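Local coordinates for HMG box-containing protein 1 (Homo sapiens, PDB 3QVE) that represses transcription by binding the promoters of target genes, and takes part in controlling the cell cycle and the Wnt pathway, at residues L75-D80 with L89-K94. Numbering follows the deposited sequence.
With EDO (1,2-ethanediol), chain N; EDO (1,2-ethanediol), chain I.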
ATOM      1  N   LEU A  75       4.333  -4.069  -9.134  1.00 22.65           N
ATOM      2  CA  LEU A  75       5.295  -3.387  -8.277  1.00 24.40           C
ATOM      3  C   LEU A  75       5.457  -4.283  -7.054  1.00 25.80           C
ATOM      4  O   LEU A  75       4.522  -5.007  -6.656  1.00 22.73           O
ATOM      5  CB  LEU A  75       4.777  -2.008  -7.825  1.00 28.00           C
ATOM      6  CG  LEU A  75       4.547  -0.907  -8.876  1.00 29.48           C
ATOM      7  CD1 LEU A  75       3.668   0.228  -8.313  1.00 28.49           C
ATOM      8  CD2 LEU A  75       5.870  -0.414  -9.360  1.00 34.00           C
ATOM      9  N   LYS A  76       6.657  -4.247  -6.484  1.00 23.13           N
ATOM     10  CA  LYS A  76       6.952  -4.832  -5.207  1.00 23.04           C
ATOM     11  C   LYS A  76       7.590  -3.754  -4.388  1.00 26.23           C
ATOM     12  O   LYS A  76       8.588  -3.167  -4.801  1.00 24.20           O
ATOM     13  CB  LYS A  76       7.850  -6.042  -5.359  1.00 27.25           C
ATOM     14  CG  LYS A  76       7.085  -7.246  -5.939  1.00 39.54           C
ATOM     15  CD  LYS A  76       7.939  -8.504  -6.145  1.00 50.05           C
ATOM     16  CE  LYS A  76       8.181  -9.228  -4.870  1.00 51.90           C
ATOM     17  NZ  LYS A  76       9.189 -10.325  -5.006  1.00 52.93           N
ATOM     18  N   LEU A  77       6.987  -3.491  -3.243  1.00 20.69           N
ATOM     19  CA  LEU A  77       7.319  -2.332  -2.401  1.00 23.52           C
ATOM     20  C   LEU A  77       7.531  -2.746  -0.990  1.00 24.53           C
ATOM     21  O   LEU A  77       6.789  -3.593  -0.497  1.00 25.04           O
ATOM     22  CB  LEU A  77       6.144  -1.346  -2.399  1.00 19.16           C
ATOM     23  CG  LEU A  77       5.538  -0.918  -3.718  1.00 24.27           C
ATOM     24  CD1 LEU A  77       4.228  -0.075  -3.497  1.00 23.06           C
ATOM     25  CD2 LEU A  77       6.655  -0.135  -4.527  1.00 20.89           C
ATOM     26  N   THR A  78       8.455  -2.088  -0.282  1.00 22.33           N
ATOM     27  CA  THR A  78       8.665  -2.406   1.138  1.00 21.77           C
ATOM     28  C   THR A  78       8.447  -1.152   1.929  1.00 23.88           C
ATOM     29  O   THR A  78       8.959  -0.084   1.596  1.00 25.42           O
ATOM     30  CB  THR A  78      10.070  -3.000   1.414  1.00 23.51           C
ATOM     31  OG1 THR A  78      10.135  -4.278   0.793  1.00 24.49           O
ATOM     32  CG2 THR A  78      10.329  -3.183   2.957  1.00 24.37           C
ATOM     33  N   PHE A  79       7.651  -1.293   2.976  1.00 21.85           N
ATOM     34  CA  PHE A  79       7.176  -0.182   3.794  1.00 23.41           C
ATOM     35  C   PHE A  79       7.583  -0.364   5.261  1.00 25.44           C
ATOM     36  O   PHE A  79       7.642  -1.485   5.751  1.00 24.70           O
ATOM     37  CB  PHE A  79       5.655  -0.136   3.791  1.00 25.81           C
ATOM     38  CG  PHE A  79       5.060   0.318   2.497  1.00 23.21           C
ATOM     39  CD1 PHE A  79       5.048   1.653   2.152  1.00 26.01           C
ATOM     40  CD2 PHE A  79       4.410  -0.586   1.668  1.00 26.45           C
ATOM     41  CE1 PHE A  79       4.464   2.087   0.967  1.00 24.32           C
ATOM     42  CE2 PHE A  79       3.831  -0.155   0.477  1.00 23.43           C
ATOM     43  CZ  PHE A  79       3.869   1.164   0.132  1.00 23.86           C
ATOM     44  N   ASP A  80       7.795   0.755   5.948  1.00 26.77           N
ATOM     45  CA  ASP A  80       8.116   0.806   7.368  1.00 26.44           C
ATOM     46  C   ASP A  80       6.992   1.491   8.152  1.00 24.19           C
ATOM     47  O   ASP A  80       6.723   2.686   7.919  1.00 28.61           O
ATOM     48  CB  ASP A  80       9.426   1.572   7.513  1.00 26.96           C
ATOM     49  CG  ASP A  80       9.957   1.600   8.944  1.00 35.65           C
ATOM     50  OD1 ASP A  80       9.249   1.131   9.812  1.00 31.81           O
ATOM     51  OD2 ASP A  80      11.095   2.062   9.177  1.00 35.95           O
ATOM     52  N   LEU A  89       6.717  -4.378   6.016  1.00 26.05           N
ATOM     53  CA  LEU A  89       5.708  -5.019   5.149  1.00 25.12           C
ATOM     54  C   LEU A  89       6.158  -4.893   3.730  1.00 24.35           C
ATOM     55  O   LEU A  89       6.466  -3.775   3.306  1.00 23.93           O
ATOM     56  CB  LEU A  89       4.369  -4.295   5.272  1.00 22.70           C
ATOM     57  CG  LEU A  89       3.216  -4.655   4.310  1.00 25.65           C
ATOM     58  CD1 LEU A  89       2.785  -6.079   4.482  1.00 21.18           C
ATOM     59  CD2 LEU A  89       2.039  -3.708   4.513  1.00 22.42           C
ATOM     60  N   THR A  90       6.155  -6.001   2.986  1.00 24.85           N
ATOM     61  CA  THR A  90       6.378  -5.955   1.540  1.00 21.71           C
ATOM     62  C   THR A  90       5.045  -6.277   0.874  1.00 24.87           C
ATOM     63  O   THR A  90       4.305  -7.140   1.346  1.00 21.15           O
ATOM     64  CB  THR A  90       7.487  -6.932   1.096  1.00 23.66           C
ATOM     65  OG1 THR A  90       8.688  -6.559   1.789  1.00 24.63           O
ATOM     66  CG2 THR A  90       7.753  -6.841  -0.438  1.00 20.91           C
ATOM     67  N   VAL A  91       4.721  -5.554  -0.194  1.00 23.08           N
ATOM     68  CA  VAL A  91       3.490  -5.780  -0.917  1.00 21.77           C
ATOM     69  C   VAL A  91       3.794  -5.933  -2.387  1.00 23.32           C
ATOM     70  O   VAL A  91       4.823  -5.447  -2.876  1.00 23.21           O
ATOM     71  CB  VAL A  91       2.437  -4.616  -0.739  1.00 27.01           C
ATOM     72  CG1 VAL A  91       2.234  -4.272   0.730  1.00 20.88           C
ATOM     73  CG2 VAL A  91       2.820  -3.404  -1.513  1.00 22.35           C
ATOM     74  N   GLU A  92       2.900  -6.625  -3.083  1.00 19.96           N
ATOM     75  CA  GLU A  92       2.837  -6.598  -4.534  1.00 20.85           C
ATOM     76  C   GLU A  92       1.577  -5.846  -4.908  1.00 23.74           C
ATOM     77  O   GLU A  92       0.515  -6.142  -4.375  1.00 26.95           O
ATOM     78  CB  GLU A  92       2.756  -8.005  -5.077  1.00 24.31           C
ATOM     79  CG  GLU A  92       2.815  -8.123  -6.573  1.00 26.34           C
ATOM     80  CD  GLU A  92       2.188  -9.408  -7.060  1.00 33.78           C
ATOM     81  OE1 GLU A  92       2.973 -10.361  -7.285  1.00 31.51           O
ATOM     82  OE2 GLU A  92       0.934  -9.469  -7.215  1.00 30.73           O
ATOM     83  N   CYS A  93       1.670  -4.848  -5.778  1.00 22.49           N
ATOM     84  CA  CYS A  93       0.467  -4.107  -6.156  1.00 22.64           C
ATOM     85  C   CYS A  93       0.506  -3.771  -7.638  1.00 25.76           C
ATOM     86  O   CYS A  93       1.527  -3.896  -8.288  1.00 24.98           O
ATOM     87  CB  CYS A  93       0.346  -2.875  -5.287  1.00 26.59           C
ATOM     88  SG  CYS A  93       1.544  -1.684  -5.630  1.00 32.98           S
ATOM     89  N   LYS A  94      -0.627  -3.363  -8.187  1.00 26.62           N
ATOM     90  CA  LYS A  94      -0.685  -2.972  -9.593  1.00 26.54           C
ATOM     91  C   LYS A  94       0.076  -1.655  -9.833  1.00 22.51           C
ATOM     92  O   LYS A  94       0.224  -0.855  -8.919  1.00 22.99           O
ATOM     93  CB  LYS A  94      -2.136  -2.844 -10.056  1.00 32.15           C
ATOM     94  CG  LYS A  94      -3.000  -4.066  -9.840  1.00 37.49           C
ATOM     95  CD  LYS A  94      -2.410  -5.328 -10.468  1.00 59.12           C
ATOM     96  CE  LYS A  94      -3.252  -6.591 -10.182  1.00 60.68           C
ATOM     97  NZ  LYS A  94      -2.505  -7.577  -9.398  1.00 40.75           N
TER
HETATM   98  C1  EDO N  24      10.205 -12.975  -2.449  1.00 69.45           C
HETATM   99  O1  EDO N  24       9.256 -12.174  -3.158  1.00 65.04           O
HETATM  100  C2  EDO N  24       9.535 -14.188  -1.829  1.00 70.50           C
HETATM  101  O2  EDO N  24       8.683 -14.792  -2.808  1.00 73.89           O
HETATM  102  C1  EDO I  13       5.043   6.719  10.118  1.00 53.42           C
HETATM  103  O1  EDO I  13       5.580   6.406  11.406  1.00 51.27           O
HETATM  104  C2  EDO I  13       6.132   6.486   9.089  1.00 47.32           C
HETATM  105  O2  EDO I  13       6.750   5.230   9.390  1.00 60.16           O
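Thr90 OG1 is gripped by two hydrogen bonds, one to Thr78 OG1 at 2.9 Å on the facing strand and one to His21. Both threonines place OG1 anti to their own carbonyl carbon, beside the backbone N, so the hydroxyls meet tip to tip while the side chains cross obliquely; CG2 of Thr90 lies 3.4 Å from Leu77 O. An alanine in place of Thr78 would remove OG1 and would probably leave the Thr90 hydroxyl with its His21 bond but no partner across this non-hydrogen-bonded pair.

Hydrogen-bonded pairs alternate with such pairs along the antiparallel strands. Leu77 and Val91 are joined twice through their backbones, Leu77 N donating to Val91 O and Val91 N to Leu77 O, and the flanking pairs repeat the pattern. The bond from Leu75 N to Cys93 O is almost straight (177°), whereas Cys93 N stands above the carbonyl plane of Leu75.

On the opposite face, apolar side chains pack against one another. Val91 CG2, in the crowded position between backbone N and carbonyl carbon, meets the Phe79 ring at its edge, 3.9 Å from CE2, and also touches Leu77 CB. Farther along, Cys93 SG touches two leucine methyls, 3.8 Å from Leu77 CD1 and 3.9 Å from Leu75 CD1, both on the same side of the sulphur. Phe99 of strand 98-101 packs against Leu77 and Phe79, and Leu18 against Val91.

Strands 72-80 and 89-94 thus form a beta hairpin at the centre of the antiparallel sheet of the AXH domain, one face polar and the other turned to the core.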